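PDB 4MMO: Sso-CP2 metallo-carboxypetidase from Sulfolobus solfataricus, which probably acts as a zinc-dependent carboxypeptidase of the M20 family, hydrolysing peptide bonds at a metal site in its catalytic domain. Local coordinates for residues G101-K106 and Y404-H409. Residues are numbered along the deposited sequence; the frame is centred on the assembly and turned at random.
Sequences GASDNK and YYSNAH
Ser406 and Ala408 lie against Ser103 and Asp104, bringing the loop between strands 395-396 and 414-416 up to the zinc site of this M20-family metallopeptidase. Along the loop, Tyr405 offers one face of its ring to the next residue: OG of Ser406 sits 3.5 Å above the Tyr405 ring plane, nearer the ring's edge than its centre. Ser406 then meets Ser103 side by side, CB to CB at 3.6 Å. The pair touches through methylenes rather than by a polar bond, for Ser103 OG and Ser406 OG are 3.9 Å apart. With OG anti to the carbonyl carbon (chi1 -75°), Ser406 has its hydroxyl hydrogen-bonded to Gly403 N in its own loop and to Asn414 O at the start of strand 414-416. Glu413, at the end of the same loop, reaches back across: its carboxylate accepts from Gly101 N through OE1 and from Ser103 N and Asp104 N through OE2, linking loop and turn. That turn is of the wide pi type, Lys106 N bonding to Gly101 O at 2.9 Å, and it contains the cis peptide between Asp104 and Asn105, a feature of M20 metal sites. Past Asn407, the methyl of Ala408 meets both Ser103 and Asp104, with its CB 4.3 Å from Ser103 OG. Asp104 holds its carboxylate anti to the backbone N (chi1 177°) and binds zinc with His71 and Glu163; behind that carboxylate, its CB lies 4.2 Å from Ala408 CB.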
ATOM      1  N   GLY A 101     -25.778  -9.690  -5.327  1.00 36.01           N
ATOM      2  CA  GLY A 101     -26.588  -9.258  -6.454  1.00 32.40           C
ATOM      3  C   GLY A 101     -28.072  -9.111  -6.163  1.00 36.78           C
ATOM      4  O   GLY A 101     -28.851  -8.780  -7.052  1.00 43.16           O
ATOM      5  N   ALA A 102     -28.472  -9.358  -4.923  1.00 30.57           N
ATOM      6  CA  ALA A 102     -29.883  -9.312  -4.565  1.00 37.80           C
ATOM      7  C   ALA A 102     -30.424  -7.879  -4.683  1.00 32.18           C
ATOM      8  O   ALA A 102     -31.496  -7.651  -5.240  1.00 40.77           O
ATOM      9  CB  ALA A 102     -30.079  -9.847  -3.160  1.00 35.35           C
ATOM     10  N   SER A 103     -29.647  -6.929  -4.175  1.00 29.00           N
ATOM     11  CA  SER A 103     -29.983  -5.517  -4.230  1.00 52.80           C
ATOM     12  C   SER A 103     -29.407  -4.864  -5.485  1.00 60.95           C
ATOM     13  O   SER A 103     -30.122  -4.187  -6.226  1.00 66.49           O
ATOM     14  CB  SER A 103     -29.439  -4.819  -2.984  1.00 56.88           C
ATOM     15  OG  SER A 103     -29.674  -3.424  -3.038  1.00 84.89           O
ATOM     16  N   ASP A 104     -28.113  -5.083  -5.714  1.00 40.43           N
ATOM     17  CA  ASP A 104     -27.380  -4.480  -6.824  1.00 44.67           C
ATOM     18  C   ASP A 104     -26.899  -5.590  -7.759  1.00 42.48           C
ATOM     19  O   ASP A 104     -25.838  -6.154  -7.509  1.00 43.48           O
ATOM     20  CB  ASP A 104     -26.175  -3.704  -6.262  1.00 34.72           C
ATOM     21  CG  ASP A 104     -25.297  -3.083  -7.346  1.00 50.58           C
ATOM     22  OD1 ASP A 104     -25.745  -2.947  -8.504  1.00 48.50           O
ATOM     23  OD2 ASP A 104     -24.145  -2.713  -7.030  1.00 67.17           O
ATOM     24  N   ASN A 105     -27.629  -5.916  -8.832  1.00 33.74           N
ATOM     25  CA  ASN A 105     -28.803  -5.187  -9.323  1.00 30.21           C
ATOM     26  C   ASN A 105     -29.832  -6.166  -9.908  1.00 43.66           C
ATOM     27  O   ASN A 105     -30.685  -5.785 -10.711  1.00 36.43           O
ATOM     28  CB  ASN A 105     -28.341  -4.181 -10.391  1.00 30.18           C
ATOM     29  CG  ASN A 105     -29.472  -3.328 -10.958  1.00 41.91           C
ATOM     30  OD1 ASN A 105     -29.614  -3.210 -12.178  1.00 29.09           O
ATOM     31  ND2 ASN A 105     -30.278  -2.731 -10.080  1.00 36.59           N
ATOM     32  N   LYS A 106     -29.760  -7.434  -9.502  1.00 42.10           N
ATOM     33  CA  LYS A 106     -30.601  -8.474 -10.106  1.00 31.41           C
ATOM     34  C   LYS A 106     -32.062  -8.450  -9.652  1.00 30.45           C
ATOM     35  O   LYS A 106     -32.964  -8.690 -10.452  1.00 34.43           O
ATOM     36  CB  LYS A 106     -30.021  -9.863  -9.833  1.00 30.69           C
ATOM     37  CG  LYS A 106     -28.686 -10.118 -10.511  1.00 29.22           C
ATOM     38  CD  LYS A 106     -28.245 -11.554 -10.303  1.00 30.72           C
ATOM     39  CE  LYS A 106     -26.927 -11.853 -11.017  1.00 38.84           C
ATOM     40  NZ  LYS A 106     -26.454 -13.231 -10.726  1.00 40.75           N
ATOM     41  N   TYR A 404     -31.668  -0.092   2.694  1.00 58.84           N
ATOM     42  CA  TYR A 404     -30.516   0.286   3.504  1.00 80.08           C
ATOM     43  C   TYR A 404     -29.926  -0.935   4.205  1.00 70.44           C
ATOM     44  O   TYR A 404     -28.729  -0.994   4.474  1.00 67.16           O
ATOM     45  CB  TYR A 404     -30.947   1.321   4.545  1.00 96.51           C
ATOM     46  CG  TYR A 404     -29.809   1.980   5.292  1.00100.66           C
ATOM     47  CD1 TYR A 404     -28.878   2.765   4.625  1.00103.26           C
ATOM     48  CD2 TYR A 404     -29.681   1.836   6.668  1.00 98.26           C
ATOM     49  CE1 TYR A 404     -27.843   3.378   5.306  1.00104.19           C
ATOM     50  CE2 TYR A 404     -28.649   2.447   7.358  1.00100.46           C
ATOM     51  CZ  TYR A 404     -27.734   3.217   6.672  1.00101.48           C
ATOM     52  OH  TYR A 404     -26.706   3.827   7.354  1.00100.97           O
ATOM     53  N   TYR A 405     -30.792  -1.900   4.497  1.00 84.42           N
ATOM     54  CA  TYR A 405     -30.419  -3.133   5.185  1.00 86.84           C
ATOM     55  C   TYR A 405     -29.650  -4.092   4.282  1.00 71.14           C
ATOM     56  O   TYR A 405     -29.110  -5.093   4.751  1.00 64.47           O
ATOM     57  CB  TYR A 405     -31.691  -3.845   5.657  1.00 98.27           C
ATOM     58  CG  TYR A 405     -32.617  -4.210   4.512  1.00 99.70           C
ATOM     59  CD1 TYR A 405     -32.470  -5.411   3.830  1.00 96.97           C
ATOM     60  CD2 TYR A 405     -33.624  -3.344   4.101  1.00 95.39           C
ATOM     61  CE1 TYR A 405     -33.300  -5.741   2.778  1.00 89.50           C
ATOM     62  CE2 TYR A 405     -34.462  -3.668   3.048  1.00 93.26           C
ATOM     63  CZ  TYR A 405     -34.295  -4.868   2.388  1.00 84.95           C
ATOM     64  OH  TYR A 405     -35.127  -5.198   1.339  1.00 63.25           O
ATOM     65  N   SER A 406     -29.608  -3.786   2.989  1.00 62.46           N
ATOM     66  CA  SER A 406     -29.250  -4.776   1.975  1.00 60.37           C
ATOM     67  C   SER A 406     -27.777  -5.192   1.917  1.00 64.15           C
ATOM     68  O   SER A 406     -27.464  -6.225   1.334  1.00 50.23           O
ATOM     69  CB  SER A 406     -29.688  -4.284   0.595  1.00 56.31           C
ATOM     70  OG  SER A 406     -31.091  -4.401   0.437  1.00 54.60           O
ATOM     71  N   ASN A 407     -26.884  -4.401   2.500  1.00 64.60           N
ATOM     72  CA  ASN A 407     -25.454  -4.712   2.480  1.00 72.55           C
ATOM     73  C   ASN A 407     -24.915  -4.943   1.064  1.00 74.11           C
ATOM     74  O   ASN A 407     -24.178  -5.899   0.813  1.00 56.69           O
ATOM     75  CB  ASN A 407     -25.153  -5.932   3.363  1.00 82.67           C
ATOM     76  CG  ASN A 407     -25.180  -5.607   4.846  1.00 93.38           C
ATOM     77  OD1 ASN A 407     -24.772  -4.523   5.265  1.00105.19           O
ATOM     78  ND2 ASN A 407     -25.657  -6.551   5.650  1.00 86.08           N
ATOM     79  N   ALA A 408     -25.292  -4.069   0.136  1.00 66.89           N
ATOM     80  CA  ALA A 408     -24.734  -4.112  -1.208  1.00 70.17           C
ATOM     81  C   ALA A 408     -23.266  -3.693  -1.156  1.00 74.32           C
ATOM     82  O   ALA A 408     -22.895  -2.801  -0.391  1.00 77.16           O
ATOM     83  CB  ALA A 408     -25.516  -3.201  -2.140  1.00 61.81           C
ATOM     84  N   HIS A 409     -22.432  -4.340  -1.964  1.00 79.00           N
ATOM     85  CA  HIS A 409     -20.994  -4.081  -1.945  1.00 85.73           C
ATOM     86  C   HIS A 409     -20.408  -4.488  -0.595  1.00 90.28           C
ATOM     87  O   HIS A 409     -19.516  -3.824  -0.064  1.00 99.56           O
TER